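Local coordinates for uncharacterized protein (Staphylococcus aureus subsp. aureus Mu50, PDB 4QPV), which is of unknown function but belongs to the DUF1672 family, whose unusual fold repeats a kinked-helix-beta-beta-beta unit, at residues Asp61-Leu65 with Tyr187-Gln192; Gly78-Phe82 with Ala94-Phe98; Leu138-Thr142 with Asn172-Leu177; Phe232-Ile238 with Glu280-Val284. One frame throughout, in Å; residues are numbered along the deposited sequence. Where two conformers were deposited one is given.

Contact 1 of 4, residues Asp61-Leu65 with Tyr187-Gln192; sequences DNFGL and YKRYFQ
The carbonyl end of helix 48-63 is met here by side chains from the C-terminal part of helix 184-190 and the residues that follow in sequence, a helix terminus satisfied from a distant part of the chain. The helix ends at F63; G64 then turns with positive phi (70/26) and L65 is extended. F63 and Q192 are the nearest CA pair, 6.6 Å apart. Y187 (chi1 t) points toward the terminus: its OH donates to F63 O at 2.7 Å and lies 3.7 Å from L65 CD1. The F63 ring (chi1 m) presents its edge to the face of the Y187 ring in a T-shaped stack, centroids 5.2 Å apart and planes at 83°. K188 bends through chi1 m and chi2 m, then extends, so that NZ donates to N62 O at 2.9 Å and weakly to D61 O at 3.3 Å. The amides of L109 and S111 bind the side chains of D61 and N62, respectively. Q192 OE1 accepts from K188 NZ at 2.8 Å. G64 has no CB to meet Q192 NE2, which lies 3.7 Å from G64 CA and donates to a water at 3.2 Å; that water donates to D61 O, also at 3.2 Å.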
# COMPACT_ATOMS: atom_id res chain seq x y z
N ASP A 61 -6.15 -9.58 16.39
CA ASP A 61 -7.34 -10.42 16.53
C ASP A 61 -7.79 -11.06 15.20
O ASP A 61 -8.11 -12.25 15.16
CB ASP A 61 -8.51 -9.61 17.11
CG ASP A 61 -8.36 -9.23 18.57
OD1 ASP A 61 -7.50 -9.84 19.27
OD2 ASP A 61 -9.08 -8.32 19.02
N ASN A 62 -7.81 -10.27 14.13
CA ASN A 62 -8.34 -10.74 12.85
C ASN A 62 -7.32 -11.34 11.89
O ASN A 62 -7.69 -12.26 11.16
CB ASN A 62 -9.11 -9.60 12.14
CG ASN A 62 -10.37 -9.25 12.91
OD1 ASN A 62 -11.28 -10.08 13.05
ND2 ASN A 62 -10.37 -8.11 13.58
N PHE A 63 -6.08 -10.87 11.88
CA PHE A 63 -5.10 -11.39 10.93
C PHE A 63 -3.92 -12.13 11.57
O PHE A 63 -3.15 -12.78 10.85
CB PHE A 63 -4.58 -10.25 10.02
CG PHE A 63 -5.71 -9.54 9.31
CD1 PHE A 63 -6.38 -10.15 8.25
CD2 PHE A 63 -6.15 -8.30 9.74
CE1 PHE A 63 -7.45 -9.51 7.61
CE2 PHE A 63 -7.24 -7.66 9.11
CZ PHE A 63 -7.88 -8.28 8.06
N GLY A 64 -3.80 -12.06 12.90
CA GLY A 64 -2.72 -12.73 13.62
C GLY A 64 -1.38 -12.07 13.35
O GLY A 64 -0.33 -12.72 13.41
N LEU A 65 -1.42 -10.77 13.02
CA LEU A 65 -0.22 -9.99 12.70
C LEU A 65 0.00 -8.83 13.66
O LEU A 65 -0.95 -8.17 14.09
CB LEU A 65 -0.31 -9.44 11.27
CG LEU A 65 -0.23 -10.51 10.16
CD1 LEU A 65 -0.77 -9.95 8.85
CD2 LEU A 65 1.21 -11.03 10.00
N TYR A 187 -9.07 -16.20 4.58
CA TYR A 187 -7.78 -15.77 5.13
C TYR A 187 -7.35 -16.71 6.27
O TYR A 187 -6.21 -17.18 6.30
CB TYR A 187 -7.82 -14.31 5.63
CG TYR A 187 -6.54 -13.89 6.32
CD1 TYR A 187 -5.46 -13.41 5.59
CD2 TYR A 187 -6.38 -14.04 7.70
CE1 TYR A 187 -4.26 -13.07 6.20
CE2 TYR A 187 -5.17 -13.72 8.32
CZ TYR A 187 -4.12 -13.22 7.57
OH TYR A 187 -2.93 -12.88 8.17
N LYS A 188 -8.27 -16.98 7.21
CA LYS A 188 -8.00 -17.84 8.36
C LYS A 188 -7.63 -19.26 7.93
O LYS A 188 -6.68 -19.83 8.47
CB LYS A 188 -9.22 -17.88 9.32
CG LYS A 188 -9.49 -16.56 10.04
CD LYS A 188 -8.59 -16.35 11.24
CE LYS A 188 -8.95 -15.11 12.02
NZ LYS A 188 -7.81 -14.62 12.83
N ARG A 189 -8.33 -19.80 6.94
CA ARG A 189 -8.11 -21.17 6.45
C ARG A 189 -6.84 -21.32 5.59
O ARG A 189 -6.11 -22.30 5.76
CB ARG A 189 -9.34 -21.63 5.64
CG ARG A 189 -9.25 -23.05 5.11
CD ARG A 189 -10.48 -23.42 4.31
NE ARG A 189 -10.33 -24.73 3.68
CZ ARG A 189 -11.21 -25.25 2.83
NH1 ARG A 189 -12.31 -24.58 2.50
NH2 ARG A 189 -10.99 -26.45 2.29
N TYR A 190 -6.59 -20.39 4.66
CA TYR A 190 -5.49 -20.57 3.72
C TYR A 190 -4.23 -19.74 3.97
O TYR A 190 -3.15 -20.16 3.53
CB TYR A 190 -5.99 -20.25 2.30
CG TYR A 190 -7.06 -21.19 1.79
CD1 TYR A 190 -6.73 -22.45 1.30
CD2 TYR A 190 -8.39 -20.80 1.74
CE1 TYR A 190 -7.71 -23.33 0.83
CE2 TYR A 190 -9.38 -21.66 1.26
CZ TYR A 190 -9.03 -22.92 0.80
OH TYR A 190 -10.00 -23.76 0.31
N PHE A 191 -4.33 -18.57 4.63
CA PHE A 191 -3.15 -17.71 4.72
C PHE A 191 -2.58 -17.50 6.13
O PHE A 191 -1.36 -17.53 6.27
CB PHE A 191 -3.46 -16.37 4.06
CG PHE A 191 -3.80 -16.51 2.59
CD1 PHE A 191 -2.79 -16.64 1.63
CD2 PHE A 191 -5.12 -16.50 2.16
CE1 PHE A 191 -3.10 -16.77 0.27
CE2 PHE A 191 -5.43 -16.63 0.80
CZ PHE A 191 -4.42 -16.76 -0.14
N GLN A 192 -3.41 -17.28 7.15
CA GLN A 192 -2.88 -17.09 8.51
C GLN A 192 -1.93 -18.25 8.94
O GLN A 192 -0.85 -17.93 9.47
CB GLN A 192 -4.00 -16.91 9.55
CG GLN A 192 -3.48 -16.33 10.86
CD GLN A 192 -4.56 -15.82 11.77
OE1 GLN A 192 -5.52 -15.17 11.35
NE2 GLN A 192 -4.37 -16.02 13.07
O HOH W 1 -5.60 -14.28 15.39

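Contact 2 of 4, residues Gly78-Phe82 with Ala94-Phe98; sequences GVEVF and ASIPF
A short side-chain hydrogen bond, S95 OG (chi1 p) to E80 OE2 at 2.5 Å, bridges the antiparallel hairpin of strands 78-87 and 90-98; S95 OG also pairs with N167 and E80 OE1 with S75. The backbone ladder has two hydrogen-bonded pairs. V79 N donates to F98 O at 2.9 Å and F98 N to V79 O at 2.8 Å; V81 N-I96 O and I96 N-V81 O are both 3.0 Å. E80-P97 and F82-S95 are non-hydrogen-bonded pairs, CA-CA 4.1 and 4.2 Å, and the axes of segments 78-82 and 94-98 run at 161°, 4.5 Å apart at closest. P97, lacking an amide hydrogen, fits such a position. V79, V81, I96 and F98 share the face toward helix 48-63, where I51 touches both valines and F58 touches I96; V81 CG2 is 3.8 Å from F98 CE2 (F98 chi1 m). This hairpin with strand 67-75 makes a three-stranded meander, consistent with one kinked-helix-beta-beta-beta unit. On the other face, S95 CB sits 3.8 Å above the F82 ring centroid, a CH-pi contact 8° off the normal.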
# COMPACT_ATOMS: atom_id res chain seq x y z
N GLY A 78 -16.54 9.23 12.77
CA GLY A 78 -15.66 8.44 13.63
C GLY A 78 -14.19 8.73 13.40
O GLY A 78 -13.79 9.87 13.15
N VAL A 79 -13.38 7.70 13.52
CA VAL A 79 -11.93 7.83 13.38
C VAL A 79 -11.42 6.73 12.45
O VAL A 79 -12.16 5.81 12.07
CB VAL A 79 -11.20 7.80 14.75
CG1 VAL A 79 -11.65 8.96 15.64
CG2 VAL A 79 -11.41 6.45 15.47
N GLU A 80 -10.15 6.83 12.09
CA GLU A 80 -9.48 5.87 11.22
C GLU A 80 -8.02 5.75 11.64
O GLU A 80 -7.37 6.77 11.91
CB GLU A 80 -9.60 6.29 9.76
CG GLU A 80 -9.04 5.27 8.77
CD GLU A 80 -9.39 5.62 7.34
OE1 GLU A 80 -10.06 6.66 7.13
OE2 GLU A 80 -9.01 4.85 6.44
N VAL A 81 -7.51 4.51 11.72
CA VAL A 81 -6.13 4.21 12.12
C VAL A 81 -5.39 3.63 10.94
O VAL A 81 -5.81 2.60 10.41
CB VAL A 81 -6.02 3.23 13.32
CG1 VAL A 81 -4.59 3.19 13.87
CG2 VAL A 81 -7.01 3.57 14.42
N PHE A 82 -4.27 4.25 10.56
CA PHE A 82 -3.38 3.77 9.51
C PHE A 82 -2.33 2.96 10.25
O PHE A 82 -1.90 3.38 11.33
CB PHE A 82 -2.77 4.95 8.75
CG PHE A 82 -3.74 5.61 7.80
CD1 PHE A 82 -4.79 6.40 8.29
CD2 PHE A 82 -3.62 5.44 6.43
CE1 PHE A 82 -5.70 6.99 7.41
CE2 PHE A 82 -4.54 6.03 5.55
CZ PHE A 82 -5.56 6.80 6.05
N ALA A 94 -2.05 -0.36 5.90
CA ALA A 94 -3.49 -0.52 5.79
C ALA A 94 -4.16 0.45 6.72
O ALA A 94 -3.46 1.11 7.50
CB ALA A 94 -3.87 -1.96 6.17
N SER A 95 -5.49 0.55 6.65
CA SER A 95 -6.23 1.40 7.59
C SER A 95 -7.54 0.75 7.94
O SER A 95 -8.09 -0.05 7.16
CB SER A 95 -6.43 2.81 7.06
OG SER A 95 -7.46 2.86 6.09
N ILE A 96 -8.06 1.10 9.12
CA ILE A 96 -9.32 0.58 9.61
C ILE A 96 -10.15 1.72 10.19
O ILE A 96 -9.62 2.47 11.02
CB ILE A 96 -9.10 -0.58 10.65
CG1 ILE A 96 -10.42 -1.20 11.13
CG2 ILE A 96 -8.19 -0.19 11.83
CD1 ILE A 96 -11.16 -2.07 10.12
N PRO A 97 -11.44 1.87 9.81
CA PRO A 97 -12.25 2.92 10.46
C PRO A 97 -12.84 2.40 11.76
O PRO A 97 -13.07 1.19 11.91
CB PRO A 97 -13.32 3.21 9.42
CG PRO A 97 -13.54 1.89 8.73
CD PRO A 97 -12.25 1.11 8.83
N PHE A 98 -13.12 3.30 12.71
CA PHE A 98 -13.80 2.95 13.95
C PHE A 98 -14.82 3.99 14.32
O PHE A 98 -14.63 5.16 14.01
CB PHE A 98 -12.80 2.87 15.12
CG PHE A 98 -11.80 1.75 15.16
CD1 PHE A 98 -12.22 0.42 15.11
CD2 PHE A 98 -10.46 2.01 15.41
CE1 PHE A 98 -11.30 -0.62 15.22
CE2 PHE A 98 -9.55 0.96 15.58
CZ PHE A 98 -9.98 -0.35 15.50

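Contact 3 of 4, residues Leu138-Thr142 with Asn172-Leu177; sequences LDNLT and NEYYYL
Residues L138-T142 form a turn within helix 135-147, with T142 N donating to L138 O at 2.9 Å. Across the contact, N172-Y174 turn into strand 175-178. The short axes of helix 138-142 and strand 175-177 run nearly antiparallel, at 164°, and approach to 11.0 Å, so the side chains fill the gap. The nearest CA pairs are T142-Y174 at 7.1 Å and L138-L177 at 9.5 Å. N172 (phi/psi -126/-171, chi1 p) shapes the turn: its OD1 accepts from Y174 N and Y175 N, both at 3.0 Å, an Asx turn extended to an Asx motif, while N172 N donates to Y175 O at 3.0 Å. Y175 (chi1 p) spans the gap, and its OH donates to L138 O at 2.8 Å. T142 OG1 lies 3.1 Å from Y175 OH and 2.9 Å from N172 ND2. L141 (chi1 t, chi2 p) places CD2 over the face of the Y175 ring, 4.3 Å from its centroid, in a CH-pi contact. L138 CD1 meets L177 CD2 at 3.9 Å, and V221 of the adjoining strand 220-227 touches L138, L141, Y175 and L177. The contact thus seats helix 135-147 against the mixed sheet. Its chemistry is that of a tyrosine laid through an apolar layer: L141 lies over one face of the ring and L138 beside it, while the hydroxyl at its tip is satisfied by a helix carbonyl that also accepts from T142 N.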
# COMPACT_ATOMS: atom_id res chain seq x y z
N LEU A 138 11.33 -8.11 -5.62
CA LEU A 138 10.71 -6.80 -5.40
C LEU A 138 11.75 -5.81 -4.81
O LEU A 138 11.80 -4.66 -5.24
CB LEU A 138 9.46 -6.94 -4.51
CG LEU A 138 8.26 -7.57 -5.24
CD1 LEU A 138 7.18 -8.03 -4.24
CD2 LEU A 138 7.66 -6.59 -6.27
N ASP A 139 12.62 -6.28 -3.89
CA ASP A 139 13.69 -5.44 -3.34
C ASP A 139 14.68 -5.05 -4.46
O ASP A 139 15.13 -3.91 -4.51
CB ASP A 139 14.40 -6.13 -2.18
CG ASP A 139 13.54 -6.29 -0.92
OD1 ASP A 139 12.44 -5.64 -0.85
OD2 ASP A 139 13.99 -6.98 0.02
N ASN A 140 14.94 -5.96 -5.42
CA ASN A 140 15.78 -5.62 -6.57
C ASN A 140 15.13 -4.54 -7.41
O ASN A 140 15.83 -3.65 -7.88
CB ASN A 140 16.08 -6.82 -7.44
CG ASN A 140 17.01 -7.81 -6.81
OD1 ASN A 140 17.81 -7.48 -5.91
ND2 ASN A 140 16.92 -9.05 -7.26
N LEU A 141 13.79 -4.62 -7.61
CA LEU A 141 13.07 -3.59 -8.36
C LEU A 141 13.20 -2.23 -7.65
O LEU A 141 13.45 -1.21 -8.32
CB LEU A 141 11.58 -3.97 -8.57
CG LEU A 141 10.69 -2.92 -9.31
CD1 LEU A 141 11.24 -2.62 -10.73
CD2 LEU A 141 9.26 -3.41 -9.43
N THR A 142 13.06 -2.22 -6.31
CA THR A 142 13.16 -0.97 -5.53
C THR A 142 14.53 -0.31 -5.78
O THR A 142 14.59 0.89 -6.08
CB THR A 142 12.94 -1.22 -4.04
OG1 THR A 142 11.68 -1.88 -3.89
CG2 THR A 142 12.96 0.09 -3.23
N ASN A 172 6.16 1.23 -1.19
CA ASN A 172 7.35 2.00 -0.84
C ASN A 172 7.24 3.34 -1.60
O ASN A 172 6.17 3.67 -2.15
CB ASN A 172 8.67 1.23 -1.08
CG ASN A 172 8.87 0.79 -2.50
OD1 ASN A 172 8.47 1.46 -3.45
ND2 ASN A 172 9.48 -0.38 -2.67
N GLU A 173 8.30 4.13 -1.58
CA GLU A 173 8.31 5.45 -2.23
C GLU A 173 7.96 5.37 -3.72
O GLU A 173 7.36 6.30 -4.26
CB GLU A 173 9.71 6.09 -2.10
CG GLU A 173 10.14 6.40 -0.68
CD GLU A 173 11.64 6.58 -0.55
OE1 GLU A 173 12.38 5.57 -0.65
OE2 GLU A 173 12.09 7.73 -0.35
N TYR A 174 8.35 4.26 -4.39
CA TYR A 174 8.26 4.11 -5.83
C TYR A 174 7.12 3.28 -6.40
O TYR A 174 6.79 3.50 -7.56
CB TYR A 174 9.60 3.52 -6.34
CG TYR A 174 10.76 4.39 -5.93
CD1 TYR A 174 11.04 5.58 -6.61
CD2 TYR A 174 11.54 4.08 -4.81
CE1 TYR A 174 12.05 6.44 -6.18
CE2 TYR A 174 12.55 4.94 -4.37
CZ TYR A 174 12.81 6.11 -5.07
OH TYR A 174 13.78 6.98 -4.65
N TYR A 175 6.56 2.34 -5.65
CA TYR A 175 5.48 1.52 -6.19
C TYR A 175 4.64 0.91 -5.10
O TYR A 175 5.02 0.91 -3.92
CB TYR A 175 6.02 0.40 -7.13
CG TYR A 175 6.88 -0.65 -6.46
CD1 TYR A 175 6.31 -1.73 -5.79
CD2 TYR A 175 8.27 -0.60 -6.54
CE1 TYR A 175 7.09 -2.72 -5.19
CE2 TYR A 175 9.07 -1.59 -5.97
CZ TYR A 175 8.48 -2.64 -5.28
OH TYR A 175 9.26 -3.60 -4.67
N TYR A 176 3.50 0.36 -5.51
CA TYR A 176 2.65 -0.40 -4.61
C TYR A 176 2.29 -1.72 -5.31
O TYR A 176 2.36 -1.82 -6.56
CB TYR A 176 1.42 0.40 -4.15
CG TYR A 176 0.45 0.69 -5.26
CD1 TYR A 176 0.64 1.78 -6.12
CD2 TYR A 176 -0.67 -0.11 -5.48
CE1 TYR A 176 -0.24 2.05 -7.16
CE2 TYR A 176 -1.57 0.15 -6.52
CZ TYR A 176 -1.35 1.24 -7.35
OH TYR A 176 -2.22 1.50 -8.38
N LEU A 177 1.96 -2.73 -4.49
CA LEU A 177 1.63 -4.08 -4.95
C LEU A 177 0.16 -4.38 -4.58
O LEU A 177 -0.27 -4.02 -3.48
CB LEU A 177 2.63 -5.05 -4.26
CG LEU A 177 2.55 -6.56 -4.51
CD1 LEU A 177 3.14 -6.92 -5.82
CD2 LEU A 177 3.39 -7.30 -3.48

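Contact 4 of 4, residues Phe232-Ile238 with Glu280-Val284; sequences FTKDNTI and EVIEV
I282, K234 and E280 have the most surface buried where the first turn of helix 234-249 meets strand 282-285. I282 (chi1 m, chi2 t) drives CD1 into the start of the helix, 3.4 Å from K234 O, 3.5 Å from T237 CB, 3.5 Å from I238 N and 3.9 Å from F232 CE1. I238 (chi1 t, chi2 p) flanks it, its CD1 3.7 Å from I282 CG2 and 3.8 Å from V284 CG2; M241 touches both strand residues. K234 CA is 5.7 Å from I282 CA. K234 lays its aliphatic chain beside E280 and V281, CD 3.8 Å from E280 CG and CE 3.4 Å from V281 O. E280 is extended (chi1 t, chi2 t), and its OE1 accepts at 2.7 Å from a water that in turn accepts from K234 N at 2.9 Å. The helix opens with a capping box: N236 N to T233 OG1 is 2.8 Å, T233 N to N236 OD1 3.0 Å. Axes of helix 234-238 and strand 282-284 run 9.4 Å apart at 32°. Helix 234-249 connects the parallel strands 220-227 and 259-265, and strand 282-285 adds antiparallel to the latter: a beta-alpha-beta crossover whose helix packs against the sheet, roughly along strand 282-284.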
# COMPACT_ATOMS: atom_id res chain seq x y z
N PHE A 232 6.35 19.07 -17.31
CA PHE A 232 5.91 17.72 -17.64
C PHE A 232 4.63 17.71 -18.45
O PHE A 232 3.67 18.39 -18.11
CB PHE A 232 5.68 16.89 -16.34
CG PHE A 232 4.98 15.56 -16.56
CD1 PHE A 232 5.71 14.41 -16.83
CD2 PHE A 232 3.59 15.47 -16.50
CE1 PHE A 232 5.07 13.19 -17.01
CE2 PHE A 232 2.95 14.24 -16.69
CZ PHE A 232 3.69 13.11 -16.96
N THR A 233 4.59 16.88 -19.50
CA THR A 233 3.38 16.56 -20.25
C THR A 233 3.42 15.08 -20.57
O THR A 233 4.51 14.51 -20.59
CB THR A 233 3.20 17.41 -21.54
OG1 THR A 233 4.15 16.99 -22.52
CG2 THR A 233 3.23 18.93 -21.30
N LYS A 234 2.27 14.46 -20.87
CA LYS A 234 2.27 13.06 -21.33
C LYS A 234 3.08 12.94 -22.64
O LYS A 234 3.90 12.03 -22.78
CB LYS A 234 0.83 12.53 -21.55
CG LYS A 234 0.05 12.28 -20.27
CD LYS A 234 -1.43 11.98 -20.52
CE LYS A 234 -1.70 10.55 -20.94
NZ LYS A 234 -3.13 10.33 -21.30
N ASP A 235 2.88 13.90 -23.58
CA ASP A 235 3.55 13.89 -24.88
C ASP A 235 5.08 14.07 -24.77
O ASP A 235 5.81 13.47 -25.56
CB ASP A 235 2.97 14.99 -25.80
CG ASP A 235 1.59 14.69 -26.37
OD1 ASP A 235 1.06 13.58 -26.13
OD2 ASP A 235 1.05 15.56 -27.09
N ASN A 236 5.57 14.89 -23.81
CA ASN A 236 7.04 15.07 -23.76
C ASN A 236 7.78 14.08 -22.81
O ASN A 236 9.01 14.14 -22.70
CB ASN A 236 7.42 16.54 -23.44
CG ASN A 236 7.18 17.02 -22.01
OD1 ASN A 236 7.07 16.24 -21.05
ND2 ASN A 236 7.10 18.32 -21.84
N THR A 237 7.07 13.14 -22.18
CA THR A 237 7.73 12.20 -21.29
C THR A 237 7.45 10.74 -21.73
O THR A 237 8.10 9.83 -21.21
CB THR A 237 7.31 12.51 -19.81
OG1 THR A 237 7.58 13.90 -19.57
CG2 THR A 237 8.07 11.66 -18.76
N ILE A 238 6.51 10.52 -22.68
CA ILE A 238 6.17 9.16 -23.14
C ILE A 238 7.42 8.40 -23.66
O ILE A 238 7.62 7.24 -23.28
CB ILE A 238 5.01 9.09 -24.16
CG1 ILE A 238 4.64 7.63 -24.56
CG2 ILE A 238 5.25 9.96 -25.41
CD1 ILE A 238 4.20 6.73 -23.46
N GLU A 280 -3.16 12.70 -13.57
CA GLU A 280 -2.98 12.46 -15.00
C GLU A 280 -1.65 11.75 -15.16
O GLU A 280 -0.62 12.26 -14.72
CB GLU A 280 -3.04 13.77 -15.81
CG GLU A 280 -2.86 13.55 -17.31
CD GLU A 280 -2.70 14.81 -18.14
OE1 GLU A 280 -1.57 15.34 -18.19
OE2 GLU A 280 -3.69 15.23 -18.77
N VAL A 281 -1.67 10.54 -15.70
CA VAL A 281 -0.42 9.78 -15.80
C VAL A 281 -0.15 9.26 -17.18
O VAL A 281 -1.07 9.07 -17.97
CB VAL A 281 -0.42 8.56 -14.80
CG1 VAL A 281 -0.48 9.01 -13.34
CG2 VAL A 281 -1.54 7.57 -15.11
N ILE A 282 1.11 8.95 -17.42
CA ILE A 282 1.61 8.16 -18.52
C ILE A 282 1.65 6.75 -17.97
O ILE A 282 2.14 6.57 -16.85
CB ILE A 282 3.03 8.59 -18.99
CG1 ILE A 282 3.04 9.94 -19.68
CG2 ILE A 282 3.68 7.50 -19.87
CD1 ILE A 282 4.44 10.50 -19.80
N GLU A 283 1.18 5.75 -18.73
CA GLU A 283 1.27 4.36 -18.30
C GLU A 283 1.96 3.55 -19.39
O GLU A 283 1.56 3.63 -20.55
CB GLU A 283 -0.09 3.79 -17.95
CG GLU A 283 -0.03 2.48 -17.19
CD GLU A 283 -1.38 1.94 -16.74
OE1 GLU A 283 -2.29 2.75 -16.46
OE2 GLU A 283 -1.51 0.70 -16.66
N VAL A 284 3.04 2.84 -19.03
CA VAL A 284 3.76 1.97 -19.97
C VAL A 284 3.90 0.59 -19.34
O VAL A 284 4.43 0.47 -18.23
CB VAL A 284 5.13 2.52 -20.44
CG1 VAL A 284 5.84 1.53 -21.34
CG2 VAL A 284 4.99 3.87 -21.14
O HOH W 2 -0.20 15.95 -20.48

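Contacts 1 and 2 belong to the part of the chain around helix 48-63: contact 1 meets its carbonyl end, while the hairpin of contact 2 lies along its side. Contacts 3 and 4 both bring a helix onto the mixed five-strand sheet, their centres 20 Å apart, and contacts 1 and 4 lie on opposite sides of the chain's centre, about 40 Å between centres. Contact 3 is the most central; contact 4, the outermost, involves several exposed residues. Backbone pairing dominates contact 2, and contact 4 relies on apolar packing with one bridging water. In contacts 1 and 3 a tyrosine hydroxyl donates to a helix carbonyl, at the helix end in contact 1 and within the helix in contact 3.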